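Local coordinates for tyrosinase (Burkholderia thailandensis, PDB 5ZRD), which probably oxidises monophenols to catechols and on to o-quinones at a pair of histidine-bound copper ions, as tyrosinases do, at residues Leu192-Thr195 with Lys196-Asn199; Ala417-Ser420 with Gly421-Thr424; Arg325-Trp328 with Val329-Gln333. All coordinates share one frame; numbering follows the deposited sequence.

Interaction 1: Leu192-Thr195 with Lys196-Asn199; sequences LEQT and KIHN
Backbone bonds from Lys196, Ile197, His198 and Asn199 back to the carbonyls of Leu192, Glu193, Gln194 and Thr195 carry this two-turn length of helix 189-200. They keep the i to i+4 pattern of an alpha helix: Ile197 N reaches Glu193 O at 3.2 Å and is nearly straight at 164°, while Asn199 N sits 2.9 Å from Thr195 O. Lys196 N also makes a weak second bond to Glu193 O.

Van der Waals touches between side chains are thin. The Leu192 side chain crosses that of Lys196 obliquely, CD1 meeting Lys196 CD at 3.8 Å, and the same leucine packs on Pro189 of the second subunit. Further round the helix, Ile197 CD1 lies 4.1 Å from Glu193 CG and 4.0 Å from Gln194 NE2, because chi1 of -65° lays CG1 beside the backbone N and back over the preceding turn.

The polar side chains of Thr195, His198 and Asn199 turn to residues 181-185. Thr195 OG1 bonds to Leu185 O and Ser183 OG, His198 NE2 to Pro181 O, and Asn199 OD1 to Ser183 N; Thr195 CG2 rests 3.8 Å from Asn199 ND2. Glu193 OE2 and Lys196 NZ, on exposed residues, stay 5.3 Å apart, so their attraction is probably modest. The chemistry thus implies a two-sided helix, one side held by directed hydrogen bonds and the other by a few aliphatic contacts.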
# COMPACT_ATOMS: atom_id res chain seq x y z
N LEU A 192 -21.64 -6.96 -21.55
CA LEU A 192 -21.95 -7.98 -22.54
C LEU A 192 -23.44 -7.94 -22.91
O LEU A 192 -23.80 -7.95 -24.10
CB LEU A 192 -21.57 -9.36 -21.99
CG LEU A 192 -21.88 -10.55 -22.89
CD1 LEU A 192 -21.25 -10.38 -24.25
CD2 LEU A 192 -21.37 -11.82 -22.23
N GLU A 193 -24.26 -7.86 -21.88
CA GLU A 193 -25.69 -7.74 -22.07
C GLU A 193 -25.98 -6.53 -22.97
O GLU A 193 -26.66 -6.70 -23.99
CB GLU A 193 -26.41 -7.64 -20.72
CG GLU A 193 -27.93 -7.54 -20.86
CD GLU A 193 -28.64 -8.81 -21.32
OE1 GLU A 193 -29.37 -9.40 -20.50
OE2 GLU A 193 -28.47 -9.20 -22.50
N GLN A 194 -25.44 -5.34 -22.64
CA GLN A 194 -25.71 -4.08 -23.41
C GLN A 194 -25.19 -4.21 -24.85
O GLN A 194 -25.82 -3.79 -25.80
CB GLN A 194 -25.11 -2.83 -22.75
CG GLN A 194 -25.72 -2.45 -21.39
CD GLN A 194 -27.13 -2.95 -21.13
OE1 GLN A 194 -27.36 -3.89 -20.36
NE2 GLN A 194 -28.10 -2.32 -21.78
N THR A 195 -24.05 -4.85 -25.00
CA THR A 195 -23.51 -5.13 -26.30
C THR A 195 -24.48 -5.98 -27.14
O THR A 195 -24.59 -5.75 -28.34
CB THR A 195 -22.15 -5.82 -26.14
OG1 THR A 195 -21.22 -4.79 -25.86
CG2 THR A 195 -21.72 -6.60 -27.34
N LYS A 196 -25.10 -7.00 -26.56
CA LYS A 196 -25.95 -7.93 -27.33
C LYS A 196 -27.25 -7.23 -27.79
O LYS A 196 -27.68 -7.43 -28.91
CB LYS A 196 -26.21 -9.21 -26.53
CG LYS A 196 -25.17 -10.29 -26.78
CD LYS A 196 -24.79 -11.10 -25.56
CE LYS A 196 -25.85 -12.09 -25.13
NZ LYS A 196 -25.30 -13.05 -24.15
N ILE A 197 -27.82 -6.41 -26.91
CA ILE A 197 -29.01 -5.63 -27.19
C ILE A 197 -28.68 -4.66 -28.33
O ILE A 197 -29.29 -4.73 -29.40
CB ILE A 197 -29.50 -4.92 -25.91
CG1 ILE A 197 -29.95 -5.93 -24.84
CG2 ILE A 197 -30.59 -3.90 -26.19
CD1 ILE A 197 -30.22 -5.31 -23.46
N HIS A 198 -27.65 -3.84 -28.12
CA HIS A 198 -27.15 -2.88 -29.10
C HIS A 198 -26.91 -3.55 -30.47
O HIS A 198 -27.39 -3.06 -31.52
CB HIS A 198 -25.90 -2.13 -28.59
CG HIS A 198 -25.36 -1.19 -29.61
ND1 HIS A 198 -25.61 0.17 -29.58
CD2 HIS A 198 -24.68 -1.45 -30.75
CE1 HIS A 198 -25.06 0.73 -30.64
NE2 HIS A 198 -24.49 -0.26 -31.40
N ASN A 199 -26.18 -4.66 -30.48
CA ASN A 199 -25.84 -5.25 -31.78
C ASN A 199 -27.07 -5.87 -32.47
O ASN A 199 -27.10 -5.96 -33.70
CB ASN A 199 -24.70 -6.25 -31.65
CG ASN A 199 -23.37 -5.56 -31.37
OD1 ASN A 199 -23.28 -4.33 -31.41
ND2 ASN A 199 -22.34 -6.35 -31.13

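Interaction 2: Ala417-Ser420 with Gly421-Thr424; sequences AVPS and GNST
Pro419 and Asn422 are the ends of a type II beta turn, closed by the bond from Asn422 N to Pro419 O at 3.0 Å with an N-H...O angle of 152°. Ser420 and Gly421 fill the two corners, and Gly421 has the positive phi of 86° that is usual at the third position of a type II turn and easy for glycine. Beyond the turn the backbone joins the segment around Met493 and Ala495, through bonds of Ser423 with Met493 and of Gly421 with Ala495.

Asn422 and Val418 carry the side-chain contact. In Asn422, CG is anti to the carbonyl carbon, at chi1 -87°, which swings the amide back against the proline ring: ND2 approaches Pro419 CG at 3.8 Å, and CB comes to 3.2 Å from Pro419 O. That same ND2 donates to Ser491 O, so a polar partner holds the amide while it lies against the ring carbon. Val418 reaches across the mouth of the turn with one methyl, CG1, which lies 3.4 Å from Ser423 O and 4.2 Å from Thr424 CG2. Ser423 turns away from the first segment, and its OG bonds to Lys425 N.

With one internal hydrogen bond and a few van der Waals touches, the turn probably owes much of its placement to the bonds made with residues 491-495.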
# COMPACT_ATOMS: atom_id res chain seq x y z
N ALA A 417 -10.20 30.67 -43.38
CA ALA A 417 -10.30 32.13 -43.16
C ALA A 417 -11.64 32.49 -42.50
O ALA A 417 -12.71 31.95 -42.84
CB ALA A 417 -10.17 32.89 -44.47
N VAL A 418 -11.55 33.45 -41.61
CA VAL A 418 -12.75 34.07 -41.05
C VAL A 418 -13.46 34.84 -42.16
O VAL A 418 -12.90 35.79 -42.70
CB VAL A 418 -12.37 34.98 -39.87
CG1 VAL A 418 -13.61 35.65 -39.26
CG2 VAL A 418 -11.58 34.21 -38.81
N PRO A 419 -14.68 34.44 -42.53
CA PRO A 419 -15.45 35.27 -43.45
C PRO A 419 -15.51 36.71 -42.92
O PRO A 419 -15.67 36.89 -41.71
CB PRO A 419 -16.88 34.70 -43.48
CG PRO A 419 -16.73 33.31 -42.89
CD PRO A 419 -15.53 33.38 -41.96
N SER A 420 -15.38 37.72 -43.81
CA SER A 420 -15.42 39.15 -43.44
C SER A 420 -16.74 39.49 -42.73
O SER A 420 -17.82 39.14 -43.21
CB SER A 420 -15.27 40.02 -44.67
OG SER A 420 -16.45 39.89 -45.45
N GLY A 421 -16.64 40.18 -41.59
CA GLY A 421 -17.78 40.54 -40.74
C GLY A 421 -18.15 39.45 -39.74
O GLY A 421 -18.98 39.67 -38.88
N ASN A 422 -17.55 38.26 -39.86
CA ASN A 422 -17.78 37.21 -38.89
C ASN A 422 -16.75 37.35 -37.75
O ASN A 422 -15.76 38.07 -37.90
CB ASN A 422 -17.78 35.85 -39.59
CG ASN A 422 -19.12 35.45 -40.14
OD1 ASN A 422 -19.99 36.27 -40.41
ND2 ASN A 422 -19.32 34.15 -40.28
N SER A 423 -16.98 36.76 -36.59
CA SER A 423 -16.09 37.05 -35.39
C SER A 423 -14.70 36.43 -35.56
O SER A 423 -14.58 35.27 -35.98
CB SER A 423 -16.71 36.56 -34.12
OG SER A 423 -15.92 36.95 -32.99
N THR A 424 -13.67 37.17 -35.16
CA THR A 424 -12.31 36.69 -35.15
C THR A 424 -11.93 36.17 -33.75
O THR A 424 -10.74 35.87 -33.52
CB THR A 424 -11.34 37.81 -35.53
OG1 THR A 424 -11.37 38.77 -34.47
CG2 THR A 424 -11.66 38.46 -36.86

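Interaction 3: Arg325-Trp328 with Val329-Gln333; sequences RMFW and VWQKQ
Arg325 O accepts from Val329 N at 2.8 Å, the first of four i to i+4 bonds between the two segments, both on helix 315-334. The arginine's side chain leaves the contact for Asn322 OD1 and Ser404 O, while Met326 CE lies over one face of its guanidinium and also touches Val329 CG2 at 4.2 Å.

Phe327 comes next, packed on helix 90-108, its ring stacked on the Gln331 amide with the planes 19° apart. Gln331 OE1 sits 3.5 Å above the ring, toward its rim. The same oxygen meets Trp328 at the indole edge, 3.4 Å from CE3, and here amide and ring are perpendicular. Arg95 NH1 donates to OE1, and NE2 bonds to Ile390 O and His336 O.

Over a face of Trp328, Lys332 CG makes a CH-pi contact, 4.2 Å from the centroid of the five-membered ring. The lysine's bent chain brings NZ to 3.8 Å from Trp328 NE1.

A buried amide with polar partners at both ends, stacked on the face of one ring and meeting the edge of another, has its orientation fixed; through Arg95 it probably helps tie helix 315-334 to helix 90-108, which bears the copper ligand His94.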
# COMPACT_ATOMS: atom_id res chain seq x y z
N ARG A 325 1.94 10.35 -42.36
CA ARG A 325 2.11 11.12 -43.58
C ARG A 325 1.85 12.61 -43.32
O ARG A 325 2.59 13.49 -43.82
CB ARG A 325 1.18 10.58 -44.65
CG ARG A 325 1.37 11.18 -46.02
CD ARG A 325 0.31 10.65 -46.98
NE ARG A 325 -1.05 11.09 -46.67
CZ ARG A 325 -1.59 12.22 -47.11
NH1 ARG A 325 -0.89 13.00 -47.90
NH2 ARG A 325 -2.84 12.55 -46.76
N MET A 326 0.82 12.90 -42.53
CA MET A 326 0.51 14.31 -42.18
C MET A 326 1.66 14.89 -41.34
O MET A 326 2.08 16.01 -41.55
CB MET A 326 -0.81 14.40 -41.41
CG MET A 326 -2.04 14.06 -42.24
SD MET A 326 -2.49 15.40 -43.38
CE MET A 326 -1.64 14.91 -44.86
N PHE A 327 2.17 14.12 -40.41
CA PHE A 327 3.35 14.52 -39.66
C PHE A 327 4.50 14.84 -40.62
O PHE A 327 5.20 15.83 -40.45
CB PHE A 327 3.70 13.42 -38.66
CG PHE A 327 4.94 13.61 -37.84
CD1 PHE A 327 5.53 14.86 -37.67
CD2 PHE A 327 5.54 12.52 -37.24
CE1 PHE A 327 6.67 15.01 -36.89
CE2 PHE A 327 6.67 12.68 -36.44
CZ PHE A 327 7.21 13.93 -36.25
N TRP A 328 4.68 14.04 -41.66
CA TRP A 328 5.79 14.22 -42.61
C TRP A 328 5.54 15.45 -43.51
O TRP A 328 6.47 16.21 -43.79
CB TRP A 328 5.99 12.93 -43.44
CG TRP A 328 7.07 13.04 -44.47
CD1 TRP A 328 6.91 13.02 -45.83
CD2 TRP A 328 8.48 13.24 -44.24
NE1 TRP A 328 8.12 13.20 -46.45
CE2 TRP A 328 9.10 13.32 -45.51
CE3 TRP A 328 9.27 13.37 -43.10
CZ2 TRP A 328 10.47 13.49 -45.66
CZ3 TRP A 328 10.63 13.54 -43.25
CH2 TRP A 328 11.22 13.58 -44.51
N VAL A 329 4.29 15.65 -43.92
CA VAL A 329 3.93 16.85 -44.65
C VAL A 329 4.19 18.11 -43.82
O VAL A 329 4.65 19.07 -44.36
CB VAL A 329 2.46 16.83 -45.11
CG1 VAL A 329 2.03 18.20 -45.61
CG2 VAL A 329 2.23 15.79 -46.18
N TRP A 330 3.88 18.09 -42.52
CA TRP A 330 4.08 19.23 -41.69
C TRP A 330 5.58 19.48 -41.58
O TRP A 330 6.00 20.63 -41.54
CB TRP A 330 3.44 19.03 -40.30
CG TRP A 330 3.76 20.12 -39.32
CD1 TRP A 330 3.07 21.28 -39.12
CD2 TRP A 330 4.89 20.17 -38.42
NE1 TRP A 330 3.67 22.03 -38.15
CE2 TRP A 330 4.79 21.38 -37.70
CE3 TRP A 330 5.98 19.34 -38.18
CZ2 TRP A 330 5.74 21.76 -36.77
CZ3 TRP A 330 6.91 19.69 -37.22
CH2 TRP A 330 6.80 20.91 -36.55
N GLN A 331 6.35 18.40 -41.46
CA GLN A 331 7.84 18.52 -41.36
C GLN A 331 8.35 19.21 -42.62
O GLN A 331 9.11 20.13 -42.50
CB GLN A 331 8.52 17.18 -41.20
CG GLN A 331 8.41 16.62 -39.79
CD GLN A 331 9.01 15.24 -39.63
OE1 GLN A 331 8.36 14.23 -39.89
NE2 GLN A 331 10.25 15.19 -39.15
N LYS A 332 7.80 18.83 -43.77
CA LYS A 332 8.26 19.39 -45.08
C LYS A 332 7.82 20.85 -45.24
O LYS A 332 8.64 21.69 -45.59
CB LYS A 332 7.67 18.60 -46.26
CG LYS A 332 8.18 17.17 -46.45
CD LYS A 332 8.58 16.83 -47.89
CE LYS A 332 7.44 16.58 -48.87
NZ LYS A 332 6.24 15.96 -48.23
N GLN A 333 6.53 21.14 -45.00
CA GLN A 333 5.99 22.47 -45.19
C GLN A 333 6.57 23.42 -44.14
O GLN A 333 6.47 24.60 -44.36
CB GLN A 333 4.46 22.51 -45.10
CG GLN A 333 3.72 21.80 -46.23
CD GLN A 333 2.22 22.04 -46.17
OE1 GLN A 333 1.74 22.77 -45.32
NE2 GLN A 333 1.46 21.45 -47.09

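Interaction 3 is the buried contact, whereas interactions 1 and 2 lie at the surface. Interactions 1 and 3 are both single helices within the tyrosinase central domain, on opposite sides of the chain's centre, their own centres about 41 Å apart. Interaction 2 is a turn between helix 410-415 and strand 426-430, with its centre about 28 Å from that of interaction 3. None of the three touches another. Chemistry follows place: aromatic rings and a buried amide with polar partners at both ends mark 325-333, near the copper ligands; aliphatic chains, polar side chains tied to the preceding loop and a brush with the second subunit mark 192-199; and backbone geometry, with proline and glycine, shapes 417-424.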